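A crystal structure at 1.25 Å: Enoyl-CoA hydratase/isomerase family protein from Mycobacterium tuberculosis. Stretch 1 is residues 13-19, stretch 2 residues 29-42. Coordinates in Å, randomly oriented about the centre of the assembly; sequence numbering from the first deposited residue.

Stretch 1 13-19: IAVISMD
Stretch 2, residues 29-42: AMQQALNAAIDNAD

A β-strand and an α-helix of the same chain pack antiparallel through aliphatic and thioether side chains alone, with no hydrogen bond between them. Strand 13-18 and helix 29-42 run almost exactly opposite, their N-to-C directions 173° apart and their axes 9.4 Å apart at closest approach; the helix begins before residue 29 and continues beyond residue 42. The antiparallel direction sets the order of the pairs: the start of the strand lies beside the end of the helix segment, with Ala14 CA 6.3 Å from Ala41 CA and Ile16 CA 6.7 Å from Ala37 CA, and Met18 falls near the start of this helix segment, beside Met30 and Leu34.

The strand is extended, with phi between -89° and -130° and psi between 117° and 161° from Ile13 to Met18, so its side chains alternate. Ala14, Ile16 and Met18 direct their CA-to-CB bonds toward the helix, whereas Ser17 points away and Ile13 and Val15 are out of reach of the helix. Ile13 (chi1 p, chi2 t) and Val15 (chi1 t) are nevertheless buried, and Ser17 (chi1 m) has its OG hydrogen-bonded elsewhere in the structure. At Asp19, phi/psi of -156/95 follows the end of the strand; its side chain (chi1 t) takes no part in the contact.

The helix is regular, with phi near -63° and psi near -42°, and is held by successive i to i+4 backbone bonds, from Ala33 N to Ala29 O (3.0 Å) through to Asp42 N to Ile38 O (2.8 Å). The contacting residues are Met30, Leu34, Ala37, Ile38 and Ala41; steps of three or four, with Ala37 and Ile38 as neighbours, keep them on one side of the helix.

At one end, Ala14 CB meets Ala41 CB at 4.3 Å; two methyl side chains facing each other accompany the shorter of the two registered CA separations. In the middle, Ile16 has the largest covered area, 85 Å² of a total 338 Å² summed over both stretches. With chi1 -63° (m) and chi2 177° (t), Ile16 CG2 and Ile16 CD1 both lie 3.9 Å from Ala37 CB; Ile16 CG2 is also 3.9 Å from Leu34 CD2, and Ile16 CD1 is 4.0 Å from Ile38 CG1. Ile38 (chi1 m, chi2 t) sets out sideways and is touched at its flank. Leu34 also starts sideways, but chi1 -80° (m) and chi2 171° (t) bring its end nearer the strand, where CD2 serves both Ile16 and Met18.

At the other end, Met18 adopts chi1 m, chi2 t, chi3 m, placing CG 3.8 Å from Leu34 CD2 and 4.0 Å from Met30 SD. Met30 is bent differently (chi1 t, chi2 p, chi3 85°, p), which carries its sulfur to the methionine opposite. The polar helix residues, among them Gln31, Gln32 and Asp39, keep their side chains out of contact with the strand, leaving the contact wholly apolar.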

ATOM      1  N   ILE A  13      11.393 -28.742   8.048  1.00 14.02           N
ATOM      2  CA  ILE A  13      11.110 -28.092   6.772  1.00 14.65           C
ATOM      3  C   ILE A  13      11.326 -28.992   5.561  1.00 13.74           C
ATOM      4  O   ILE A  13      11.994 -30.024   5.639  1.00 15.45           O
ATOM      5  CB  ILE A  13      11.933 -26.789   6.598  1.00 14.94           C
ATOM      6  CG1 ILE A  13      13.418 -27.100   6.389  1.00 15.88           C
ATOM      7  CG2 ILE A  13      11.709 -25.863   7.784  1.00 16.28           C
ATOM      8  CD1 ILE A  13      14.265 -25.872   6.092  1.00 17.04           C
ATOM      9  N   ALA A  14      10.726 -28.601   4.444  1.00 13.00           N
ATOM     10  CA  ALA A  14      11.034 -29.197   3.154  1.00 13.59           C
ATOM     11  C   ALA A  14      11.687 -28.126   2.296  1.00 11.79           C
ATOM     12  O   ALA A  14      11.245 -26.975   2.293  1.00 14.51           O
ATOM     13  CB  ALA A  14       9.772 -29.715   2.482  1.00 16.59           C
ATOM     14  N   VAL A  15      12.756 -28.497   1.599  1.00 10.73           N
ATOM     15  CA  VAL A  15      13.417 -27.600   0.661  1.00 11.58           C
ATOM     16  C   VAL A  15      13.155 -28.086  -0.752  1.00 10.84           C
ATOM     17  O   VAL A  15      13.485 -29.218  -1.106  1.00 11.82           O
ATOM     18  CB  VAL A  15      14.930 -27.520   0.913  1.00 12.84           C
ATOM     19  CG1 VAL A  15      15.573 -26.516  -0.038  1.00 14.22           C
ATOM     20  CG2 VAL A  15      15.197 -27.140   2.364  1.00 15.11           C
ATOM     21  N   ILE A  16      12.540 -27.217  -1.546  1.00 10.36           N
ATOM     22  CA  ILE A  16      12.178 -27.507  -2.921  1.00 10.52           C
ATOM     23  C   ILE A  16      13.022 -26.590  -3.797  1.00 10.65           C
ATOM     24  O   ILE A  16      12.936 -25.367  -3.693  1.00 12.76           O
ATOM     25  CB  ILE A  16      10.672 -27.234  -3.136  1.00 10.72           C
ATOM     26  CG1 ILE A  16       9.829 -28.181  -2.265  1.00 12.58           C
ATOM     27  CG2 ILE A  16      10.292 -27.326  -4.610  1.00 12.59           C
ATOM     28  CD1 ILE A  16       8.324 -27.924  -2.352  1.00 15.39           C
ATOM     29  N   SER A  17      13.874 -27.175  -4.629  1.00 10.78           N
ATOM     30  CA  SER A  17      14.820 -26.389  -5.409  1.00 11.85           C
ATOM     31  C   SER A  17      14.608 -26.574  -6.898  1.00 10.97           C
ATOM     32  O   SER A  17      14.596 -27.703  -7.401  1.00 12.29           O
ATOM     33  CB  SER A  17      16.255 -26.771  -5.048  1.00 14.26           C
ATOM     34  OG  SER A  17      16.592 -26.281  -3.767  1.00 16.28           O
ATOM     35  N   MET A  18      14.449 -25.450  -7.595  1.00 10.97           N
ATOM     36  CA  MET A  18      14.323 -25.449  -9.042  1.00 11.24           C
ATOM     37  C   MET A  18      15.694 -25.346  -9.687  1.00 10.71           C
ATOM     38  O   MET A  18      16.462 -24.424  -9.394  1.00 10.89           O
ATOM     39  CB  MET A  18      13.479 -24.255  -9.498  1.00 12.06           C
ATOM     40  CG  MET A  18      12.026 -24.293  -9.054  1.00 13.08           C
ATOM     41  SD  MET A  18      11.107 -22.858  -9.656  1.00 13.25           S
ATOM     42  CE  MET A  18      11.828 -21.556  -8.655  1.00 12.95           C
ATOM     43  N   ASP A  19      16.008 -26.294 -10.563  1.00 12.15           N
ATOM     44  CA  ASP A  19      17.184 -26.166 -11.409  1.00 11.68           C
ATOM     45  C   ASP A  19      17.017 -27.002 -12.660  1.00 12.17           C
ATOM     46  O   ASP A  19      17.305 -28.195 -12.653  1.00 13.19           O
ATOM     47  CB  ASP A  19      18.454 -26.591 -10.670  1.00 12.34           C
ATOM     48  CG  ASP A  19      19.694 -26.428 -11.520  1.00 14.28           C
ATOM     49  OD1 ASP A  19      19.588 -25.845 -12.621  1.00 14.22           O
ATOM     50  OD2 ASP A  19      20.775 -26.871 -11.097  1.00 19.46           O
ATOM     51  N   ALA A  29       6.445 -28.974 -17.738  1.00 15.86           N
ATOM     52  CA  ALA A  29       7.279 -29.926 -17.010  1.00 16.44           C
ATOM     53  C   ALA A  29       7.677 -29.398 -15.630  1.00 14.35           C
ATOM     54  O   ALA A  29       7.609 -30.123 -14.627  1.00 14.78           O
ATOM     55  CB  ALA A  29       8.514 -30.279 -17.823  1.00 18.60           C
ATOM     56  N   MET A  30       8.091 -28.136 -15.575  1.00 13.10           N
ATOM     57  CA  MET A  30       8.490 -27.531 -14.311  1.00 12.23           C
ATOM     58  C   MET A  30       7.295 -27.413 -13.370  1.00 12.09           C
ATOM     59  O   MET A  30       7.413 -27.660 -12.167  1.00 13.07           O
ATOM     60  CB  MET A  30       9.136 -26.160 -14.539  1.00 12.53           C
ATOM     61  CG  MET A  30       9.505 -25.424 -13.260  1.00 12.99           C
ATOM     62  SD  MET A  30      10.853 -26.206 -12.347  1.00 13.99           S
ATOM     63  CE  MET A  30      12.261 -25.475 -13.178  1.00 16.59           C
ATOM     64  N   GLN A  31       6.142 -27.035 -13.909  1.00 12.69           N
ATOM     65  CA  GLN A  31       4.944 -26.920 -13.079  1.00 11.79           C
ATOM     66  C   GLN A  31       4.547 -28.278 -12.503  1.00 11.84           C
ATOM     67  O   GLN A  31       4.185 -28.388 -11.329  1.00 11.59           O
ATOM     68  CB  GLN A  31       3.786 -26.319 -13.871  1.00 11.72           C
ATOM     69  CG  GLN A  31       3.990 -24.862 -14.253  1.00 12.57           C
ATOM     70  CD  GLN A  31       2.808 -24.319 -15.019  1.00 12.20           C
ATOM     71  OE1 GLN A  31       1.712 -24.872 -14.951  1.00 12.86           O
ATOM     72  NE2 GLN A  31       3.024 -23.240 -15.768  1.00 12.07           N
ATOM     73  N   GLN A  32       4.612 -29.314 -13.332  1.00 12.81           N
ATOM     74  CA  GLN A  32       4.306 -30.652 -12.866  1.00 12.96           C
ATOM     75  C   GLN A  32       5.261 -31.063 -11.745  1.00 12.25           C
ATOM     76  O   GLN A  32       4.836 -31.616 -10.725  1.00 12.90           O
ATOM     77  CB  GLN A  32       4.391 -31.641 -14.027  1.00 15.27           C
ATOM     78  CG  GLN A  32       4.026 -33.059 -13.648  1.00 21.48           C
ATOM     79  CD  GLN A  32       4.131 -34.011 -14.818  1.00 29.06           C
ATOM     80  OE1 GLN A  32       4.616 -33.643 -15.887  1.00 33.16           O
ATOM     81  NE2 GLN A  32       3.676 -35.242 -14.623  1.00 32.81           N
ATOM     82  N   ALA A  33       6.549 -30.783 -11.928  1.00 12.76           N
ATOM     83  CA  ALA A  33       7.557 -31.161 -10.943  1.00 13.33           C
ATOM     84  C   ALA A  33       7.379 -30.385  -9.643  1.00 12.26           C
ATOM     85  O   ALA A  33       7.532 -30.944  -8.555  1.00 12.53           O
ATOM     86  CB  ALA A  33       8.957 -30.965 -11.506  1.00 15.21           C
ATOM     87  N   LEU A  34       7.063 -29.099  -9.752  1.00 11.64           N
ATOM     88  CA  LEU A  34       6.805 -28.290  -8.566  1.00 12.21           C
ATOM     89  C   LEU A  34       5.587 -28.794  -7.812  1.00 10.98           C
ATOM     90  O   LEU A  34       5.616 -28.915  -6.586  1.00 11.86           O
ATOM     91  CB  LEU A  34       6.609 -26.823  -8.941  1.00 12.95           C
ATOM     92  CG  LEU A  34       7.886 -26.031  -9.202  1.00 13.96           C
ATOM     93  CD1 LEU A  34       7.546 -24.671  -9.780  1.00 14.58           C
ATOM     94  CD2 LEU A  34       8.718 -25.892  -7.929  1.00 15.76           C
ATOM     95  N   ASN A  35       4.506 -29.070  -8.537  1.00 10.43           N
ATOM     96  CA  ASN A  35       3.309 -29.617  -7.905  1.00 10.69           C
ATOM     97  C   ASN A  35       3.580 -30.955  -7.217  1.00 10.97           C
ATOM     98  O   ASN A  35       3.066 -31.213  -6.129  1.00 11.01           O
ATOM     99  CB  ASN A  35       2.161 -29.736  -8.910  1.00 11.05           C
ATOM    100  CG  ASN A  35       1.381 -28.452  -9.045  1.00 11.92           C
ATOM    101  OD1 ASN A  35       0.928 -27.882  -8.053  1.00 12.07           O
ATOM    102  ND2 ASN A  35       1.209 -27.992 -10.279  1.00 12.56           N
ATOM    103  N   ALA A  36       4.385 -31.801  -7.852  1.00 11.31           N
ATOM    104  CA  ALA A  36       4.746 -33.092  -7.270  1.00 11.17           C
ATOM    105  C   ALA A  36       5.557 -32.900  -5.984  1.00 10.37           C
ATOM    106  O   ALA A  36       5.383 -33.632  -5.007  1.00 11.79           O
ATOM    107  CB  ALA A  36       5.529 -33.935  -8.272  1.00 12.65           C
ATOM    108  N   ALA A  37       6.440 -31.909  -5.980  1.00 10.49           N
ATOM    109  CA  ALA A  37       7.259 -31.636  -4.808  1.00 11.50           C
ATOM    110  C   ALA A  37       6.403 -31.119  -3.656  1.00  9.88           C
ATOM    111  O   ALA A  37       6.616 -31.490  -2.499  1.00 10.05           O
ATOM    112  CB  ALA A  37       8.349 -30.638  -5.145  1.00 11.51           C
ATOM    113  N   ILE A  38       5.447 -30.247  -3.959  1.00  9.87           N
ATOM    114  CA  ILE A  38       4.560 -29.751  -2.914  1.00 10.41           C
ATOM    115  C   ILE A  38       3.665 -30.899  -2.413  1.00 10.07           C
ATOM    116  O   ILE A  38       3.363 -30.969  -1.221  1.00 10.31           O
ATOM    117  CB  ILE A  38       3.726 -28.519  -3.366  1.00 10.76           C
ATOM    118  CG1 ILE A  38       4.651 -27.399  -3.859  1.00 12.39           C
ATOM    119  CG2 ILE A  38       2.832 -28.030  -2.220  1.00 11.17           C
ATOM    120  CD1 ILE A  38       3.954 -26.320  -4.668  1.00 13.70           C
ATOM    121  N   ASP A  39       3.256 -31.798  -3.310  1.00 10.06           N
ATOM    122  CA  ASP A  39       2.543 -33.007  -2.881  1.00 10.55           C
ATOM    123  C   ASP A  39       3.369 -33.780  -1.845  1.00 10.89           C
ATOM    124  O   ASP A  39       2.824 -34.264  -0.851  1.00 11.68           O
ATOM    125  CB  ASP A  39       2.240 -33.956  -4.051  1.00 11.75           C
ATOM    126  CG  ASP A  39       1.247 -33.396  -5.053  1.00 14.23           C
ATOM    127  OD1 ASP A  39       0.561 -32.385  -4.780  1.00 13.84           O
ATOM    128  OD2 ASP A  39       1.143 -34.015  -6.133  1.00 14.47           O
ATOM    129  N   ASN A  40       4.673 -33.926  -2.093  1.00 11.04           N
ATOM    130  CA  ASN A  40       5.550 -34.582  -1.121  1.00 11.66           C
ATOM    131  C   ASN A  40       5.520 -33.868   0.223  1.00 10.95           C
ATOM    132  O   ASN A  40       5.458 -34.503   1.279  1.00 11.88           O
ATOM    133  CB  ASN A  40       7.001 -34.646  -1.607  1.00 12.64           C
ATOM    134  CG  ASN A  40       7.194 -35.570  -2.784  1.00 15.59           C
ATOM    135  OD1 ASN A  40       6.376 -36.445  -3.048  1.00 14.96           O
ATOM    136  ND2 ASN A  40       8.294 -35.374  -3.506  1.00 20.43           N
ATOM    137  N   ALA A  41       5.595 -32.542   0.176  1.00 11.26           N
ATOM    138  CA  ALA A  41       5.556 -31.740   1.387  1.00 11.52           C
ATOM    139  C   ALA A  41       4.243 -31.946   2.124  1.00 10.43           C
ATOM    140  O   ALA A  41       4.217 -31.995   3.358  1.00 11.21           O
ATOM    141  CB  ALA A  41       5.756 -30.265   1.057  1.00 12.52           C
ATOM    142  N   ASP A  42       3.153 -32.064   1.373  1.00 11.35           N
ATOM    143  CA  ASP A  42       1.851 -32.369   1.963  1.00 12.30           C
ATOM    144  C   ASP A  42       1.880 -33.716   2.681  1.00 11.74           C
ATOM    145  O   ASP A  42       1.435 -33.836   3.828  1.00 13.07           O
ATOM    146  CB  ASP A  42       0.746 -32.395   0.900  1.00 12.30           C
ATOM    147  CG  ASP A  42       0.387 -31.012   0.367  1.00 12.58           C
ATOM    148  OD1 ASP A  42       0.811 -29.988   0.943  1.00 13.53           O
ATOM    149  OD2 ASP A  42      -0.363 -30.958  -0.630  1.00 14.35           O
TER